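Local structure of cell division protein FtsI/penicillin binding protein 2 (Legionella pneumophila subsp. pneumophila ATCC 43290, 4ZTK) at residues T34-Q38 with Y39-S43; Y284-N288 with G289-V293. The protein probably cross-links peptidoglycan stem peptides during cell division, as a D,D-transpeptidase of the penicillin-binding protein family. All coordinates share one frame; numbering follows the deposited sequence.

Contact 1 of 2, residues T34-Q38 with Y39-S43; sequences TAVKQ and YHAKS
Val36 O receives the backbone N-H of Ala41 at 2.9 Å, and Lys37 O that of His40, the two bonds back into the last turn that define a Schellman motif at the C-terminal end of helix 22-38. His40 supplies the positive phi (48°) that turns the chain out of the helix. The Ala41 bond lies in the carbonyl plane of Val36, whereas the bond from His40 N to Lys37 O is the longer, at 3.2 Å, with the donor above the carbonyl plane and off its lone pairs. A water donates to both Val36 O and Ala41 O, giving Val36 O a second partner beside the loop.

Side chains close the same turn. Val36 CG1 meets Ala41 CB at 4.2 Å, while CG2, anti to the carbonyl carbon, reaches the backbone of Ser43. Tyr39 lays its ring back along the helix end, with CE2 against Ala35 CB. Helix 295-310 packs on this ring through Pro301 and Val302, and Leu298 O holds its hydroxyl by a hydrogen bond. Farther on, Lys42 and Ser43 form a classic beta bulge opposite Glu281. The His40 ring carries Lys37 O over one face, 4.0 Å from its plane and displaced from the ring centre toward its margin.

Contact 2 of 2, residues Y284-N288 with G289-V293; sequences YFSKN and GKTLV
Phe285 O takes the N-H of Leu292 at 2.8 Å in a nearly straight bond (166° at the hydrogen), and Phe285 N answers by donating to Leu292 O. This reciprocal pair anchors a two-stranded antiparallel beta hairpin, strand 285-287 with strand 290-292. Ser286 and Thr291, a non-hydrogen-bonded pair, lie between that pair and the next hydrogen-bonded one, Lys287 with Lys290, where Lys287 N donates to Lys290 O. The bond returned by Lys290 N to Lys287 O is weak and closes a type II' turn with Asn288 and Gly289 at its corners. Asn288 OD1 accepts a further weak bond from Gly289 N.

Lys287, Lys290 and Leu292 meet on the face that Phe285 also shares. The extended Lys287 chain crosses the leucine side chain at about a right angle, its CD 3.7 Å from Leu292 CD1. Lys290 bends at chi3 (-56°), which brings its CE back to 3.6 Å from Lys287 CB; the two ammonium groups stay apart, with NZ of Lys287 5.6 Å from NZ of Lys290. Ser286 and Thr291 occupy the other face, and Thr291 CG2 approaches Tyr284 CB at 4.0 Å. At the open end of the hairpin, Val293 CG1 comes up to Tyr284 CB as well.

The hairpin lies at the surface and, along the chain, links strand 274-281 to helix 295-310. That helix receives Phe285 on Leu298 and Leu292 on Glu297, while Tyr284 brings its ring to His40, just beyond helix 22-38.

Contact 1 and contact 2 lie far apart in sequence, 34-43 coming early and 284-293 near the end, yet their centres are 14 Å apart on the same side of the chain's centre. They meet directly: Tyr39 O and Tyr284 N, 2.9 Å apart, probably form a hydrogen bond, and Gln38 NE2 packs against Phe285 CE1 at 3.6 Å. Contact 1 leads from helix 22-38 into strand 43-49, the neighbour of strand 274-281 in the five-stranded sheet; contact 2 follows strand 274-281 and precedes helix 295-310, against which both contacts pack. Helix exit and hairpin thus join the N- and C-terminal parts of the transpeptidase fold beside its sheet.

Contact 1 of 2, residues T34-Q38 with Y39-S43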
loop_
_atom_site.group_PDB
_atom_site.type_symbol
_atom_site.label_atom_id
_atom_site.label_comp_id
_atom_site.label_asym_id
_atom_site.label_seq_id
_atom_site.Cartn_x
_atom_site.Cartn_y
_atom_site.Cartn_z
ATOM N N THR A 34 18.224 -6.403 5.931
ATOM C CA THR A 34 18.272 -6.532 7.379
ATOM C C THR A 34 16.928 -7.030 7.899
ATOM O O THR A 34 16.868 -7.911 8.758
ATOM C CB THR A 34 18.587 -5.176 8.039
ATOM O OG1 THR A 34 19.865 -4.707 7.586
ATOM C CG2 THR A 34 18.596 -5.301 9.561
ATOM N N ALA A 35 15.855 -6.464 7.360
ATOM C CA ALA A 35 14.505 -6.816 7.791
ATOM C C ALA A 35 14.190 -8.278 7.497
ATOM O O ALA A 35 13.648 -8.985 8.349
ATOM C CB ALA A 35 13.486 -5.909 7.121
ATOM N N VAL A 36 14.534 -8.722 6.290
ATOM C CA VAL A 36 14.276 -10.100 5.875
ATOM C C VAL A 36 14.975 -11.088 6.801
ATOM O O VAL A 36 14.392 -12.095 7.212
ATOM C CB VAL A 36 14.696 -10.342 4.407
ATOM C CG1 VAL A 36 14.843 -11.829 4.121
ATOM C CG2 VAL A 36 13.690 -9.702 3.455
ATOM N N LYS A 37 16.221 -10.786 7.146
ATOM C CA LYS A 37 16.958 -11.630 8.076
ATOM C C LYS A 37 16.356 -11.576 9.482
ATOM O O LYS A 37 16.188 -12.606 10.134
ATOM C CB LYS A 37 18.434 -11.238 8.113
ATOM C CG LYS A 37 19.232 -11.987 9.167
ATOM C CD LYS A 37 20.728 -11.862 8.935
ATOM C CE LYS A 37 21.515 -12.716 9.930
ATOM N NZ LYS A 37 21.370 -12.217 11.330
ATOM N N GLN A 38 16.033 -10.369 9.938
ATOM C CA GLN A 38 15.482 -10.171 11.275
ATOM C C GLN A 38 14.122 -10.852 11.442
ATOM O O GLN A 38 13.788 -11.336 12.522
ATOM C CB GLN A 38 15.362 -8.678 11.578
ATOM C CG GLN A 38 14.746 -8.354 12.930
ATOM C CD GLN A 38 14.970 -6.908 13.333
ATOM O OE1 GLN A 38 15.779 -6.203 12.725
ATOM N NE2 GLN A 38 14.258 -6.458 14.364
ATOM N N TYR A 39 13.352 -10.898 10.360
ATOM C CA TYR A 39 12.002 -11.446 10.395
ATOM C C TYR A 39 11.970 -12.909 9.972
ATOM O O TYR A 39 10.891 -13.500 9.872
ATOM C CB TYR A 39 11.086 -10.651 9.462
ATOM C CG TYR A 39 10.797 -9.231 9.896
ATOM C CD1 TYR A 39 10.848 -8.861 11.235
ATOM C CD2 TYR A 39 10.454 -8.260 8.961
ATOM C CE1 TYR A 39 10.570 -7.558 11.630
ATOM C CE2 TYR A 39 10.178 -6.958 9.343
ATOM C CZ TYR A 39 10.237 -6.612 10.678
ATOM O OH TYR A 39 9.962 -5.320 11.056
ATOM N N HIS A 40 13.146 -13.485 9.720
ATOM C CA HIS A 40 13.249 -14.835 9.171
ATOM C C HIS A 40 12.319 -15.001 7.974
ATOM O O HIS A 40 11.706 -16.048 7.797
ATOM C CB HIS A 40 12.904 -15.886 10.228
ATOM C CG HIS A 40 13.743 -15.801 11.464
ATOM N ND1 HIS A 40 13.277 -15.272 12.648
ATOM C CD2 HIS A 40 15.025 -16.175 11.700
ATOM C CE1 HIS A 40 14.231 -15.327 13.560
ATOM N NE2 HIS A 40 15.303 -15.869 13.010
ATOM N N ALA A 41 12.204 -13.954 7.167
ATOM C CA ALA A 41 11.238 -13.936 6.078
ATOM C C ALA A 41 11.708 -14.755 4.884
ATOM O O ALA A 41 12.907 -14.930 4.665
ATOM C CB ALA A 41 10.959 -12.509 5.654
ATOM N N LYS A 42 10.752 -15.252 4.109
ATOM C CA LYS A 42 11.074 -15.936 2.866
ATOM C C LYS A 42 11.658 -14.935 1.874
ATOM O O LYS A 42 12.651 -15.215 1.205
ATOM C CB LYS A 42 9.833 -16.609 2.283
ATOM C CG LYS A 42 10.101 -17.386 1.001
ATOM C CD LYS A 42 8.840 -18.069 0.497
ATOM C CE LYS A 42 9.112 -18.841 -0.783
ATOM N NZ LYS A 42 7.852 -19.344 -1.401
ATOM N N SER A 43 11.032 -13.764 1.788
ATOM C CA SER A 43 11.549 -12.674 0.969
ATOM C C SER A 43 11.004 -11.331 1.435
ATOM O O SER A 43 10.158 -11.258 2.327
ATOM C CB SER A 43 11.198 -12.880 -0.506
ATOM O OG SER A 43 9.826 -12.606 -0.738
HETATM O O HOH W 1 15.301 -14.826 5.999
#

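Contact 2 of 2, residues Y284-N288 with G289-V293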
loop_
_atom_site.group_PDB
_atom_site.type_symbol
_atom_site.label_atom_id
_atom_site.label_comp_id
_atom_site.label_asym_id
_atom_site.label_seq_id
_atom_site.Cartn_x
_atom_site.Cartn_y
_atom_site.Cartn_z
ATOM N N TYR A 284 8.096 -13.033 10.518
ATOM C CA TYR A 284 7.514 -13.020 11.853
ATOM C C TYR A 284 8.532 -12.492 12.849
ATOM O O TYR A 284 9.737 -12.574 12.621
ATOM C CB TYR A 284 7.061 -14.419 12.279
ATOM C CG TYR A 284 8.198 -15.372 12.564
ATOM C CD1 TYR A 284 8.825 -16.059 11.533
ATOM C CD2 TYR A 284 8.641 -15.591 13.863
ATOM C CE1 TYR A 284 9.866 -16.936 11.789
ATOM C CE2 TYR A 284 9.680 -16.464 14.126
ATOM C CZ TYR A 284 10.288 -17.133 13.085
ATOM O OH TYR A 284 11.324 -18.006 13.344
ATOM N N PHE A 285 8.037 -11.963 13.961
ATOM C CA PHE A 285 8.901 -11.471 15.022
ATOM C C PHE A 285 8.265 -11.796 16.367
ATOM O O PHE A 285 7.060 -11.628 16.550
ATOM C CB PHE A 285 9.120 -9.964 14.878
ATOM C CG PHE A 285 10.231 -9.428 15.735
ATOM C CD1 PHE A 285 11.552 -9.574 15.348
ATOM C CD2 PHE A 285 9.956 -8.769 16.923
ATOM C CE1 PHE A 285 12.582 -9.081 16.135
ATOM C CE2 PHE A 285 10.979 -8.273 17.713
ATOM C CZ PHE A 285 12.294 -8.429 17.319
ATOM N N SER A 286 9.075 -12.274 17.303
ATOM C CA SER A 286 8.565 -12.639 18.619
ATOM C C SER A 286 8.779 -11.546 19.660
ATOM O O SER A 286 9.908 -11.177 19.967
ATOM C CB SER A 286 9.195 -13.950 19.102
ATOM O OG SER A 286 8.765 -15.046 18.313
ATOM N N LYS A 287 7.680 -11.021 20.189
ATOM C CA LYS A 287 7.732 -10.191 21.383
ATOM C C LYS A 287 7.109 -10.998 22.515
ATOM O O LYS A 287 5.906 -11.261 22.507
ATOM C CB LYS A 287 7.008 -8.862 21.165
ATOM C CG LYS A 287 7.776 -7.897 20.272
ATOM C CD LYS A 287 7.080 -6.549 20.149
ATOM C CE LYS A 287 7.926 -5.571 19.343
ATOM N NZ LYS A 287 7.218 -4.288 19.083
ATOM N N ASN A 288 7.945 -11.380 23.482
ATOM C CA ASN A 288 7.635 -12.432 24.461
ATOM C C ASN A 288 6.871 -13.630 23.889
ATOM O O ASN A 288 7.440 -14.439 23.156
ATOM C CB ASN A 288 6.983 -11.891 25.748
ATOM C CG ASN A 288 6.005 -10.760 25.492
ATOM O OD1 ASN A 288 4.867 -10.988 25.084
ATOM N ND2 ASN A 288 6.441 -9.532 25.751
ATOM N N GLY A 289 5.589 -13.742 24.224
ATOM C CA GLY A 289 4.773 -14.843 23.741
ATOM C C GLY A 289 4.144 -14.580 22.384
ATOM O O GLY A 289 3.861 -15.512 21.630
ATOM N N LYS A 290 3.933 -13.306 22.072
ATOM C CA LYS A 290 3.254 -12.914 20.843
ATOM C C LYS A 290 4.117 -13.156 19.609
ATOM O O LYS A 290 5.265 -12.717 19.549
ATOM C CB LYS A 290 2.872 -11.433 20.900
ATOM C CG LYS A 290 2.466 -10.930 22.277
ATOM C CD LYS A 290 2.202 -9.427 22.253
ATOM C CE LYS A 290 3.407 -8.658 21.721
ATOM N NZ LYS A 290 3.161 -7.190 21.644
ATOM N N THR A 291 3.557 -13.851 18.625
ATOM C CA THR A 291 4.199 -13.975 17.321
ATOM C C THR A 291 3.550 -12.989 16.359
ATOM O O THR A 291 2.414 -13.183 15.933
ATOM C CB THR A 291 4.081 -15.402 16.752
ATOM O OG1 THR A 291 4.771 -16.319 17.609
ATOM C CG2 THR A 291 4.686 -15.471 15.359
ATOM N N LEU A 292 4.275 -11.926 16.030
ATOM C CA LEU A 292 3.744 -10.848 15.199
ATOM C C LEU A 292 3.991 -11.092 13.707
ATOM O O LEU A 292 5.111 -11.404 13.301
ATOM C CB LEU A 292 4.364 -9.519 15.625
ATOM C CG LEU A 292 4.420 -9.292 17.139
ATOM C CD1 LEU A 292 5.035 -7.938 17.450
ATOM C CD2 LEU A 292 3.040 -9.416 17.763
ATOM N N VAL A 293 2.947 -10.938 12.895
ATOM C CA VAL A 293 3.022 -11.274 11.471
ATOM C C VAL A 293 2.372 -10.248 10.545
ATOM O O VAL A 293 2.426 -10.393 9.324
ATOM C CB VAL A 293 2.326 -12.618 11.185
ATOM C CG1 VAL A 293 2.952 -13.742 12.003
ATOM C CG2 VAL A 293 0.835 -12.502 11.471
#